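Side-chain contacts in xylulose kinase (Bifidobacterium adolescentis ATCC 15703, PDB 3I8B), which probably catalyses the ATP-dependent phosphorylation of D-xylulose to D-xylulose 5-phosphate, as a kinase of the FGGY family: residues V461-A466 / P480-T485; T5-V10 / W471-E476; D116-D121 / G126-V131. All coordinates share one frame; numbering follows the deposited sequence.

Contact 1: residues V461-A466 / P480-T485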
ATOM      1  N   VAL A 461      -5.550  -9.780   1.771  1.00 10.93           N
ATOM      2  CA  VAL A 461      -4.230  -9.878   1.133  1.00 12.97           C
ATOM      3  C   VAL A 461      -3.911 -11.318   0.758  1.00 10.53           C
ATOM      4  O   VAL A 461      -3.510 -11.607  -0.382  1.00 11.77           O
ATOM      5  CB  VAL A 461      -3.086  -9.332   2.021  1.00 11.38           C
ATOM      6  CG1 VAL A 461      -1.728  -9.699   1.401  1.00 11.91           C
ATOM      7  CG2 VAL A 461      -3.216  -7.823   2.193  1.00 12.96           C
ATOM      8  N   ALA A 462      -4.083 -12.216   1.725  1.00 10.72           N
ATOM      9  CA  ALA A 462      -3.854 -13.650   1.507  1.00 11.75           C
ATOM     10  C   ALA A 462      -4.782 -14.202   0.432  1.00  8.63           C
ATOM     11  O   ALA A 462      -4.370 -15.021  -0.386  1.00  9.98           O
ATOM     12  CB  ALA A 462      -4.028 -14.427   2.815  1.00 10.65           C
ATOM     13  N   ILE A 463      -6.033 -13.746   0.431  1.00  9.83           N
ATOM     14  CA  ILE A 463      -6.988 -14.166  -0.594  1.00  9.97           C
ATOM     15  C   ILE A 463      -6.570 -13.652  -1.968  1.00 11.11           C
ATOM     16  O   ILE A 463      -6.617 -14.388  -2.940  1.00  8.68           O
ATOM     17  CB  ILE A 463      -8.430 -13.697  -0.272  1.00 11.33           C
ATOM     18  CG1 ILE A 463      -8.947 -14.396   0.984  1.00 14.42           C
ATOM     19  CG2 ILE A 463      -9.369 -13.950  -1.445  1.00 13.64           C
ATOM     20  CD1 ILE A 463     -10.409 -14.160   1.247  1.00 17.51           C
ATOM     21  N   GLY A 464      -6.162 -12.380  -2.041  1.00 10.82           N
ATOM     22  CA  GLY A 464      -5.667 -11.804  -3.279  1.00  9.96           C
ATOM     23  C   GLY A 464      -4.453 -12.529  -3.837  1.00  9.71           C
ATOM     24  O   GLY A 464      -4.346 -12.741  -5.046  1.00  8.27           O
ATOM     25  N   ALA A 465      -3.527 -12.911  -2.964  1.00 10.21           N
ATOM     26  CA  ALA A 465      -2.350 -13.645  -3.415  1.00 10.26           C
ATOM     27  C   ALA A 465      -2.735 -15.031  -3.943  1.00 11.99           C
ATOM     28  O   ALA A 465      -2.181 -15.491  -4.949  1.00  9.01           O
ATOM     29  CB  ALA A 465      -1.285 -13.738  -2.312  1.00  7.42           C
ATOM     30  N   ALA A 466      -3.685 -15.690  -3.280  1.00  9.90           N
ATOM     31  CA  ALA A 466      -4.142 -16.988  -3.763  1.00  9.61           C
ATOM     32  C   ALA A 466      -4.851 -16.830  -5.096  1.00  8.21           C
ATOM     33  O   ALA A 466      -4.718 -17.674  -5.973  1.00 10.31           O
ATOM     34  CB  ALA A 466      -5.077 -17.673  -2.733  1.00  8.47           C
ATOM     35  N   PRO A 480      -9.585 -15.637 -11.573  1.00 19.06           N
ATOM     36  CA  PRO A 480     -10.635 -16.514 -11.050  1.00 19.33           C
ATOM     37  C   PRO A 480     -11.845 -15.741 -10.541  1.00 18.42           C
ATOM     38  O   PRO A 480     -11.696 -14.857  -9.694  1.00 17.48           O
ATOM     39  CB  PRO A 480      -9.934 -17.215  -9.877  1.00 17.80           C
ATOM     40  CG  PRO A 480      -8.521 -17.267 -10.291  1.00 16.85           C
ATOM     41  CD  PRO A 480      -8.260 -15.995 -11.039  1.00 18.13           C
ATOM     42  N   ALA A 481     -13.031 -16.086 -11.033  1.00 17.48           N
ATOM     43  CA  ALA A 481     -14.268 -15.456 -10.578  1.00 17.65           C
ATOM     44  C   ALA A 481     -14.766 -16.024  -9.246  1.00 21.10           C
ATOM     45  O   ALA A 481     -15.786 -16.716  -9.209  1.00 20.68           O
ATOM     46  CB  ALA A 481     -15.342 -15.598 -11.641  1.00 23.62           C
ATOM     47  N   TRP A 482     -14.063 -15.718  -8.154  1.00 19.20           N
ATOM     48  CA  TRP A 482     -14.412 -16.246  -6.832  1.00 16.85           C
ATOM     49  C   TRP A 482     -15.589 -15.506  -6.168  1.00 22.66           C
ATOM     50  O   TRP A 482     -15.757 -14.295  -6.333  1.00 22.13           O
ATOM     51  CB  TRP A 482     -13.187 -16.243  -5.894  1.00 15.69           C
ATOM     52  CG  TRP A 482     -12.100 -17.221  -6.295  1.00 14.71           C
ATOM     53  CD1 TRP A 482     -12.197 -18.209  -7.236  1.00 16.67           C
ATOM     54  CD2 TRP A 482     -10.770 -17.319  -5.748  1.00 13.73           C
ATOM     55  NE1 TRP A 482     -11.018 -18.908  -7.313  1.00 14.55           N
ATOM     56  CE2 TRP A 482     -10.126 -18.388  -6.408  1.00 13.35           C
ATOM     57  CE3 TRP A 482     -10.064 -16.611  -4.762  1.00 12.68           C
ATOM     58  CZ2 TRP A 482      -8.809 -18.762  -6.123  1.00 11.65           C
ATOM     59  CZ3 TRP A 482      -8.754 -16.981  -4.479  1.00  9.41           C
ATOM     60  CH2 TRP A 482      -8.142 -18.047  -5.152  1.00 11.36           C
ATOM     61  N   GLN A 483     -16.402 -16.247  -5.421  1.00 23.82           N
ATOM     62  CA  GLN A 483     -17.482 -15.653  -4.644  1.00 28.17           C
ATOM     63  C   GLN A 483     -16.926 -14.699  -3.601  1.00 26.59           C
ATOM     64  O   GLN A 483     -15.956 -15.009  -2.906  1.00 27.85           O
ATOM     65  CB  GLN A 483     -18.320 -16.729  -3.942  1.00 31.60           C
ATOM     66  CG  GLN A 483     -19.607 -17.106  -4.667  1.00 41.13           C
ATOM     67  CD  GLN A 483     -20.675 -16.021  -4.591  1.00 49.94           C
ATOM     68  OE1 GLN A 483     -21.309 -15.686  -5.598  1.00 51.87           O
ATOM     69  NE2 GLN A 483     -20.875 -15.467  -3.396  1.00 45.91           N
ATOM     70  N   LEU A 484     -17.562 -13.541  -3.490  1.00 26.64           N
ATOM     71  CA  LEU A 484     -17.216 -12.559  -2.477  1.00 29.57           C
ATOM     72  C   LEU A 484     -18.339 -12.466  -1.453  1.00 28.73           C
ATOM     73  O   LEU A 484     -19.512 -12.383  -1.823  1.00 33.17           O
ATOM     74  CB  LEU A 484     -17.016 -11.204  -3.140  1.00 24.81           C
ATOM     75  CG  LEU A 484     -16.024 -11.267  -4.299  1.00 29.25           C
ATOM     76  CD1 LEU A 484     -16.292 -10.169  -5.305  1.00 25.83           C
ATOM     77  CD2 LEU A 484     -14.584 -11.231  -3.779  1.00 22.28           C
ATOM     78  N   THR A 485     -17.987 -12.484  -0.171  1.00 25.75           N
ATOM     79  CA  THR A 485     -18.984 -12.318   0.881  1.00 25.59           C
ATOM     80  C   THR A 485     -19.144 -10.840   1.262  1.00 28.84           C
ATOM     81  O   THR A 485     -18.165 -10.146   1.552  1.00 23.22           O
ATOM     82  CB  THR A 485     -18.656 -13.173   2.124  1.00 30.54           C
ATOM     83  OG1 THR A 485     -18.592 -14.553   1.750  1.00 34.01           O
ATOM     84  CG2 THR A 485     -19.732 -13.012   3.191  1.00 31.46           C
TER

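Contact 2: residues T5-V10 / W471-E476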
ATOM      1  N   THR A   5      -7.164 -29.303  -6.946  1.00 12.64           N
ATOM      2  CA  THR A   5      -6.104 -28.330  -7.202  1.00 14.99           C
ATOM      3  C   THR A   5      -6.114 -27.206  -6.164  1.00  9.61           C
ATOM      4  O   THR A   5      -7.124 -26.544  -5.960  1.00  8.81           O
ATOM      5  CB  THR A   5      -6.234 -27.746  -8.604  1.00 12.82           C
ATOM      6  OG1 THR A   5      -6.381 -28.823  -9.532  1.00 10.72           O
ATOM      7  CG2 THR A   5      -4.970 -26.926  -8.989  1.00 11.67           C
ATOM      8  N   LEU A   6      -4.975 -27.021  -5.507  1.00  9.43           N
ATOM      9  CA  LEU A   6      -4.841 -26.054  -4.434  1.00 10.11           C
ATOM     10  C   LEU A   6      -3.792 -25.016  -4.823  1.00 12.78           C
ATOM     11  O   LEU A   6      -2.839 -25.330  -5.536  1.00  9.93           O
ATOM     12  CB  LEU A   6      -4.385 -26.763  -3.158  1.00 10.20           C
ATOM     13  CG  LEU A   6      -5.342 -27.767  -2.499  1.00 13.80           C
ATOM     14  CD1 LEU A   6      -4.697 -28.369  -1.243  1.00 11.81           C
ATOM     15  CD2 LEU A   6      -6.672 -27.088  -2.150  1.00 14.06           C
ATOM     16  N   VAL A   7      -3.985 -23.788  -4.359  1.00 11.11           N
ATOM     17  CA  VAL A   7      -2.955 -22.760  -4.411  1.00 12.63           C
ATOM     18  C   VAL A   7      -2.734 -22.243  -2.989  1.00 14.01           C
ATOM     19  O   VAL A   7      -3.462 -22.613  -2.047  1.00 12.68           O
ATOM     20  CB  VAL A   7      -3.318 -21.567  -5.349  1.00  9.80           C
ATOM     21  CG1 VAL A   7      -3.434 -22.022  -6.803  1.00 11.74           C
ATOM     22  CG2 VAL A   7      -4.591 -20.901  -4.895  1.00 11.46           C
ATOM     23  N   ALA A   8      -1.731 -21.388  -2.828  1.00  9.99           N
ATOM     24  CA  ALA A   8      -1.453 -20.819  -1.518  1.00 10.01           C
ATOM     25  C   ALA A   8      -1.210 -19.334  -1.675  1.00  9.33           C
ATOM     26  O   ALA A   8      -0.436 -18.908  -2.535  1.00  8.87           O
ATOM     27  CB  ALA A   8      -0.257 -21.495  -0.887  1.00  9.44           C
ATOM     28  N   GLY A   9      -1.909 -18.550  -0.867  1.00  8.61           N
ATOM     29  CA  GLY A   9      -1.696 -17.117  -0.815  1.00  8.92           C
ATOM     30  C   GLY A   9      -0.936 -16.841   0.461  1.00  9.49           C
ATOM     31  O   GLY A   9      -1.365 -17.232   1.559  1.00  8.72           O
ATOM     32  N   VAL A  10       0.218 -16.201   0.317  1.00  9.57           N
ATOM     33  CA  VAL A  10       1.022 -15.811   1.463  1.00  9.35           C
ATOM     34  C   VAL A  10       0.890 -14.312   1.658  1.00 12.33           C
ATOM     35  O   VAL A  10       0.967 -13.535   0.690  1.00  9.58           O
ATOM     36  CB  VAL A  10       2.512 -16.184   1.285  1.00  8.83           C
ATOM     37  CG1 VAL A  10       3.297 -15.821   2.527  1.00  8.09           C
ATOM     38  CG2 VAL A  10       2.661 -17.671   0.982  1.00  9.87           C
ATOM     39  N   TRP A 471      -4.936 -17.546 -10.826  1.00 10.76           N
ATOM     40  CA  TRP A 471      -4.981 -16.885 -12.130  1.00 10.34           C
ATOM     41  C   TRP A 471      -3.836 -17.352 -13.041  1.00 12.50           C
ATOM     42  O   TRP A 471      -4.068 -17.768 -14.185  1.00 12.34           O
ATOM     43  CB  TRP A 471      -4.923 -15.368 -11.922  1.00 10.82           C
ATOM     44  CG  TRP A 471      -5.162 -14.510 -13.153  1.00 12.69           C
ATOM     45  CD1 TRP A 471      -5.575 -14.919 -14.395  1.00 14.73           C
ATOM     46  CD2 TRP A 471      -5.051 -13.082 -13.218  1.00 13.58           C
ATOM     47  NE1 TRP A 471      -5.704 -13.827 -15.236  1.00 14.96           N
ATOM     48  CE2 TRP A 471      -5.391 -12.690 -14.529  1.00 18.20           C
ATOM     49  CE3 TRP A 471      -4.693 -12.100 -12.289  1.00 17.13           C
ATOM     50  CZ2 TRP A 471      -5.378 -11.347 -14.934  1.00 19.59           C
ATOM     51  CZ3 TRP A 471      -4.671 -10.773 -12.691  1.00 15.02           C
ATOM     52  CH2 TRP A 471      -5.015 -10.409 -14.003  1.00 15.96           C
ATOM     53  N   VAL A 472      -2.609 -17.289 -12.533  1.00 10.58           N
ATOM     54  CA  VAL A 472      -1.432 -17.725 -13.287  1.00 10.07           C
ATOM     55  C   VAL A 472      -1.538 -19.221 -13.633  1.00 11.05           C
ATOM     56  O   VAL A 472      -1.326 -19.631 -14.777  1.00 13.30           O
ATOM     57  CB  VAL A 472      -0.113 -17.465 -12.500  1.00  9.85           C
ATOM     58  CG1 VAL A 472       1.072 -18.041 -13.253  1.00 10.97           C
ATOM     59  CG2 VAL A 472       0.077 -15.959 -12.257  1.00 12.13           C
ATOM     60  N   LEU A 473      -1.876 -20.030 -12.639  1.00 11.18           N
ATOM     61  CA  LEU A 473      -2.015 -21.464 -12.841  1.00 12.87           C
ATOM     62  C   LEU A 473      -3.037 -21.808 -13.929  1.00 12.70           C
ATOM     63  O   LEU A 473      -2.842 -22.763 -14.677  1.00 11.38           O
ATOM     64  CB  LEU A 473      -2.388 -22.144 -11.522  1.00 10.45           C
ATOM     65  CG  LEU A 473      -2.641 -23.654 -11.499  1.00 14.55           C
ATOM     66  CD1 LEU A 473      -1.440 -24.467 -12.030  1.00 12.55           C
ATOM     67  CD2 LEU A 473      -3.000 -24.088 -10.090  1.00 11.87           C
ATOM     68  N   SER A 474      -4.121 -21.039 -14.017  1.00 10.55           N
ATOM     69  CA  SER A 474      -5.217 -21.361 -14.943  1.00 12.84           C
ATOM     70  C   SER A 474      -4.888 -21.009 -16.393  1.00 16.81           C
ATOM     71  O   SER A 474      -5.415 -21.629 -17.337  1.00 12.27           O
ATOM     72  CB  SER A 474      -6.480 -20.605 -14.556  1.00 15.18           C
ATOM     73  OG  SER A 474      -6.413 -19.275 -15.044  1.00 16.26           O
ATOM     74  N   GLY A 475      -4.048 -19.987 -16.559  1.00 12.13           N
ATOM     75  CA  GLY A 475      -3.622 -19.530 -17.871  1.00 13.76           C
ATOM     76  C   GLY A 475      -4.706 -18.777 -18.616  1.00 12.90           C
ATOM     77  O   GLY A 475      -4.546 -18.416 -19.776  1.00 15.34           O
ATOM     78  N   GLU A 476      -5.818 -18.532 -17.947  1.00 15.95           N
ATOM     79  CA  GLU A 476      -6.897 -17.774 -18.554  1.00 17.01           C
ATOM     80  C   GLU A 476      -6.664 -16.261 -18.483  1.00 21.61           C
ATOM     81  O   GLU A 476      -5.878 -15.766 -17.664  1.00 16.13           O
ATOM     82  CB  GLU A 476      -8.233 -18.181 -17.925  1.00 19.32           C
ATOM     83  CG  GLU A 476      -8.658 -19.570 -18.378  1.00 22.35           C
ATOM     84  CD  GLU A 476      -9.658 -20.246 -17.446  1.00 33.95           C
ATOM     85  OE1 GLU A 476      -9.988 -19.683 -16.376  1.00 32.16           O
ATOM     86  OE2 GLU A 476     -10.111 -21.360 -17.796  1.00 35.85           O
TER

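Contact 3: residues D116-D121 / G126-V131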
ATOM      1  N   ASP A 116       9.126  25.798 -19.055  1.00 45.30           N
ATOM      2  CA  ASP A 116       7.784  26.003 -19.577  1.00 47.98           C
ATOM      3  C   ASP A 116       6.707  25.284 -18.762  1.00 44.67           C
ATOM      4  O   ASP A 116       6.510  24.075 -18.906  1.00 42.33           O
ATOM      5  CB  ASP A 116       7.763  25.502 -21.020  1.00 51.80           C
ATOM      6  CG  ASP A 116       8.710  24.321 -21.234  1.00 59.15           C
ATOM      7  OD1 ASP A 116       8.380  23.193 -20.791  1.00 55.08           O
ATOM      8  OD2 ASP A 116       9.790  24.526 -21.839  1.00 59.47           O
ATOM      9  N   GLY A 117       6.025  26.026 -17.894  1.00 42.76           N
ATOM     10  CA  GLY A 117       4.891  25.478 -17.168  1.00 43.34           C
ATOM     11  C   GLY A 117       5.178  24.985 -15.758  1.00 40.89           C
ATOM     12  O   GLY A 117       4.277  24.955 -14.912  1.00 41.71           O
ATOM     13  N   GLU A 118       6.420  24.587 -15.499  1.00 34.40           N
ATOM     14  CA  GLU A 118       6.803  24.119 -14.171  1.00 31.18           C
ATOM     15  C   GLU A 118       6.676  25.236 -13.137  1.00 27.96           C
ATOM     16  O   GLU A 118       6.852  26.409 -13.468  1.00 30.15           O
ATOM     17  CB  GLU A 118       8.228  23.566 -14.191  1.00 29.80           C
ATOM     18  CG  GLU A 118       8.351  22.216 -14.887  1.00 28.20           C
ATOM     19  CD  GLU A 118       9.773  21.701 -14.911  1.00 29.02           C
ATOM     20  OE1 GLU A 118      10.699  22.523 -15.115  1.00 22.65           O
ATOM     21  OE2 GLU A 118       9.967  20.475 -14.735  1.00 23.92           O
ATOM     22  N   PRO A 119       6.351  24.872 -11.884  1.00 26.52           N
ATOM     23  CA  PRO A 119       6.262  25.805 -10.750  1.00 25.05           C
ATOM     24  C   PRO A 119       7.579  26.544 -10.530  1.00 25.72           C
ATOM     25  O   PRO A 119       8.647  25.987 -10.796  1.00 23.47           O
ATOM     26  CB  PRO A 119       6.012  24.887  -9.551  1.00 24.43           C
ATOM     27  CG  PRO A 119       5.482  23.616 -10.119  1.00 27.37           C
ATOM     28  CD  PRO A 119       6.038  23.484 -11.501  1.00 27.53           C
ATOM     29  N   GLU A 120       7.502  27.778 -10.038  1.00 29.51           N
ATOM     30  CA  GLU A 120       8.704  28.544  -9.728  1.00 26.15           C
ATOM     31  C   GLU A 120       9.329  28.087  -8.416  1.00 24.33           C
ATOM     32  O   GLU A 120      10.550  28.080  -8.268  1.00 26.54           O
ATOM     33  CB  GLU A 120       8.405  30.051  -9.681  1.00 31.46           C
ATOM     34  CG  GLU A 120       8.627  30.756 -11.002  1.00 31.28           C
ATOM     35  CD  GLU A 120       9.994  30.435 -11.589  1.00 37.94           C
ATOM     36  OE1 GLU A 120      10.953  30.244 -10.802  1.00 38.35           O
ATOM     37  OE2 GLU A 120      10.109  30.371 -12.832  1.00 42.60           O
ATOM     38  N   ASP A 121       8.487  27.724  -7.456  1.00 23.32           N
ATOM     39  CA  ASP A 121       8.974  27.192  -6.192  1.00 21.13           C
ATOM     40  C   ASP A 121       9.688  25.853  -6.424  1.00 21.95           C
ATOM     41  O   ASP A 121       9.109  24.929  -7.003  1.00 21.61           O
ATOM     42  CB  ASP A 121       7.817  27.019  -5.211  1.00 20.16           C
ATOM     43  CG  ASP A 121       8.253  26.385  -3.906  1.00 26.64           C
ATOM     44  OD1 ASP A 121       9.310  26.783  -3.376  1.00 30.26           O
ATOM     45  OD2 ASP A 121       7.539  25.492  -3.405  1.00 29.29           O
ATOM     46  N   GLY A 126      10.021  20.135  -7.579  1.00 17.74           N
ATOM     47  CA  GLY A 126      10.628  18.845  -7.336  1.00 15.27           C
ATOM     48  C   GLY A 126       9.551  17.794  -7.146  1.00 15.65           C
ATOM     49  O   GLY A 126       9.650  16.706  -7.692  1.00 13.19           O
ATOM     50  N   LYS A 127       8.520  18.126  -6.374  1.00 14.65           N
ATOM     51  CA  LYS A 127       7.412  17.201  -6.178  1.00 17.93           C
ATOM     52  C   LYS A 127       6.806  16.817  -7.520  1.00 15.56           C
ATOM     53  O   LYS A 127       6.595  15.645  -7.787  1.00 15.45           O
ATOM     54  CB  LYS A 127       6.341  17.783  -5.250  1.00 16.09           C
ATOM     55  CG  LYS A 127       6.770  17.886  -3.797  1.00 18.51           C
ATOM     56  CD  LYS A 127       5.634  18.428  -2.924  1.00 21.37           C
ATOM     57  CE  LYS A 127       6.048  18.475  -1.459  1.00 24.71           C
ATOM     58  NZ  LYS A 127       5.341  19.564  -0.723  1.00 34.14           N
ATOM     59  N   GLN A 128       6.553  17.804  -8.372  1.00 14.85           N
ATOM     60  CA  GLN A 128       5.942  17.557  -9.671  1.00 14.69           C
ATOM     61  C   GLN A 128       6.813  16.685 -10.569  1.00 17.20           C
ATOM     62  O   GLN A 128       6.304  15.836 -11.313  1.00 15.34           O
ATOM     63  CB  GLN A 128       5.638  18.887 -10.365  1.00 18.94           C
ATOM     64  CG  GLN A 128       5.393  18.773 -11.855  1.00 20.55           C
ATOM     65  CD  GLN A 128       4.926  20.081 -12.457  1.00 23.62           C
ATOM     66  OE1 GLN A 128       4.073  20.769 -11.885  1.00 27.02           O
ATOM     67  NE2 GLN A 128       5.486  20.440 -13.607  1.00 24.29           N
ATOM     68  N   ARG A 129       8.124  16.900 -10.514  1.00 14.87           N
ATOM     69  CA  ARG A 129       9.056  16.118 -11.328  1.00 14.05           C
ATOM     70  C   ARG A 129       9.129  14.652 -10.875  1.00 12.98           C
ATOM     71  O   ARG A 129       9.314  13.744 -11.701  1.00 16.60           O
ATOM     72  CB  ARG A 129      10.445  16.761 -11.321  1.00 16.64           C
ATOM     73  CG  ARG A 129      10.570  17.973 -12.258  1.00 16.60           C
ATOM     74  CD  ARG A 129      11.845  18.792 -11.957  1.00 18.41           C
ATOM     75  NE  ARG A 129      12.001  19.904 -12.894  1.00 17.24           N
ATOM     76  CZ  ARG A 129      12.894  20.880 -12.767  1.00 20.71           C
ATOM     77  NH1 ARG A 129      13.732  20.892 -11.737  1.00 13.90           N
ATOM     78  NH2 ARG A 129      12.953  21.846 -13.678  1.00 21.14           N
ATOM     79  N   TRP A 130       8.994  14.424  -9.572  1.00 10.33           N
ATOM     80  CA  TRP A 130       8.942  13.060  -9.042  1.00 11.38           C
ATOM     81  C   TRP A 130       7.674  12.347  -9.495  1.00 12.14           C
ATOM     82  O   TRP A 130       7.719  11.201  -9.963  1.00 12.68           O
ATOM     83  CB  TRP A 130       9.047  13.045  -7.507  1.00  9.46           C
ATOM     84  CG  TRP A 130      10.456  13.118  -7.028  1.00 11.01           C
ATOM     85  CD1 TRP A 130      11.096  14.210  -6.480  1.00 12.51           C
ATOM     86  CD2 TRP A 130      11.426  12.063  -7.070  1.00  8.30           C
ATOM     87  NE1 TRP A 130      12.401  13.883  -6.180  1.00 12.47           N
ATOM     88  CE2 TRP A 130      12.628  12.577  -6.537  1.00 11.43           C
ATOM     89  CE3 TRP A 130      11.390  10.730  -7.498  1.00  9.58           C
ATOM     90  CZ2 TRP A 130      13.784  11.805  -6.425  1.00 10.49           C
ATOM     91  CZ3 TRP A 130      12.546   9.963  -7.393  1.00 10.89           C
ATOM     92  CH2 TRP A 130      13.725  10.505  -6.861  1.00 12.51           C
ATOM     93  N   VAL A 131       6.542  13.019  -9.351  1.00 11.70           N
ATOM     94  CA  VAL A 131       5.269  12.451  -9.777  1.00 12.88           C
ATOM     95  C   VAL A 131       5.301  12.043 -11.267  1.00 14.99           C
ATOM     96  O   VAL A 131       4.925  10.915 -11.622  1.00 12.34           O
ATOM     97  CB  VAL A 131       4.104  13.414  -9.448  1.00 13.35           C
ATOM     98  CG1 VAL A 131       2.780  12.957 -10.089  1.00 12.65           C
ATOM     99  CG2 VAL A 131       3.955  13.523  -7.943  1.00 14.58           C
TER

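Contact 1: residues V461-A466 / P480-T485
Trp482 carries this contact almost alone, bringing the outer edge of its six-membered ring to Ile463 and Ala466 on one side of helix 460-474. Segment 480-485 starts with Pro480, whose CB sits 3.2 Å above the plane of the Trp482 ring, offset toward the rim, while its O accepts a hydrogen bond from Arg467. Ala481 is the centre of an inverse gamma turn, closed by a weak bond of 3.0 Å from Trp482 N to Pro480 O; the turn accompanies the placing of Pro480 CB over one face of the indole. At Trp482 the first torsion of -68° places CG opposite the carbonyl carbon and beside the backbone N, and CB already points to the helix. The ring then enters edge-first. The CB of Ala466 lies in the ring plane at its edge, 3.9 Å from Trp482 CH2, and the carbonyl carbon of Ala466 approaches the same CH2 obliquely, at 3.5 Å. At the neighbouring corner the carbonyl O of Ile463, also near the plane, is 3.7 Å from Trp482 CZ3. The branch methyl CG2 of Ile463 stands farther off, 4.3 Å from Trp482 CE3. No hydrogen bond spans the segments; the indole N-H is satisfied elsewhere, NE1 bonding to the O of Ala24. Thr485 bonds through its backbone to Ala456 just before strand 486-490. Trp482 thus packs the loop between helix 460-474 and that strand onto the helix, and through Thr22 and Ala24 also meets strand 16-23 and its end, where the two actin-like halves of an FGGY kinase adjoin.

Contact 2: residues T5-V10 / W471-E476
Thr5 and Leu473 reach toward each other tip to tip, methyl against methyl, with Thr5 CG2 3.6 Å from Leu473 CD2. The same CD2 also meets Val7, but at a slant: Val7 CG1 lies 3.9 Å from Leu473 CD2, the two side chains crossing obliquely. One leucine methyl therefore serves both residues, which sit two apart on the chain and point to the same side of the strand's start, while Leu6 between them points away. The torsions account for the reach. Leu473 has CG opposite its backbone N (chi1 178°), which carries the branch out from the helix, and Thr5 likewise holds CG2 opposite its own N, so that a methyl and not the hydroxyl is presented to the leucine. The backbones stay well separated, Val7 CA and Leu473 CA being 8.6 Å apart, and the gap is bridged by side chains. Behind Leu473 the helix end is tied up locally. Trp471 O accepts from Ser474 OG at 2.9 Å and from Gly475 N at 3.2 Å, both arriving from the same face of its carbonyl plane. Ser474 OG in turn accepts from Glu476 N over 3.1 Å with a nearly straight N-H angle of 168°, an ST turn, and Gly475 leaves the helix with positive phi (74°). Around this, Leu473 also touches Ser66 of strand 65-72, and Val472 faces strand 267-273, so the last turn of helix 460-474 lies over the five-stranded sheet of the N-terminal domain. Because only methyl groups meet across the contact, it rests on dispersion and a modest exclusion of water, with no directional bond to fix its geometry.

Contact 3: residues D116-D121 / G126-V131
A two-pronged salt bridge between Glu118 and Arg129, on the protein surface, fastens the loop leading out of helix 99-110 to the helix 122-134 that it runs into. Arg129 grips side-on: NE gives a hydrogen bond of 2.8 Å to Glu118 OE2 with an N-H angle of 158°, and NH2 gives one of 2.8 Å to Glu118 OE1 that is more bent, at 144°. The pairing is not flat. The carboxylate and guanidinium planes are turned 56° apart, OE2 lying at the guanidinium edge while NE meets that oxygen from above the carboxylate plane; OE1 is met on its syn side. Both chains are extended beyond CG and cross at about a right angle, which brings the edge of the guanidinium, NE and NH2, up to the two carboxylate oxygens. Asp121 is the N-cap of helix 122-134, its OD2 accepting from the backbone N of Ala124, and the bridge from Glu118 ties the preceding loop back to the helix about two turns on. Glu118 OE1 also takes the backbone N of Gln115, and the guanidinium makes further bonds to the carbonyls of Leu109, Ala112 and Pro113, at and beyond the end of helix 99-110. A leucine in place of Arg129 would probably leave the Glu118 carboxylate without its close charged mate and, with the guanidinium's bonds to those three carbonyls gone, the loop less firmly held. Alongside the bridge, the extended Gln128, its CG opposite the backbone N, runs at a slant past Pro119, its amide carbon CD 3.7 Å from Pro119 CD.

How the contacts relate
From the N terminus, the chain first lays down segment 5-10 of contact 2, in the sheet of the N-terminal domain. Contact 3 (116-121 with 126-131) then opens and closes within a few residues, nested inside the long loop that contact 2 will complete. Helix 460-474 begins contact 1 with 461-466, contact 2 closes at 471-476, and contact 1 closes later at 480-485, so these two cross. They touch, Ala466 O lying 3.4 Å from Val7 CG2; contact 1 ties their shared helix to the loop that follows it, contact 2 to the N-terminal sheet. Contact 3, on the opposite side of the chain's centre, joins the loop after helix 99-110 to helix 122-134, its centre about 40 Å from that of contact 1.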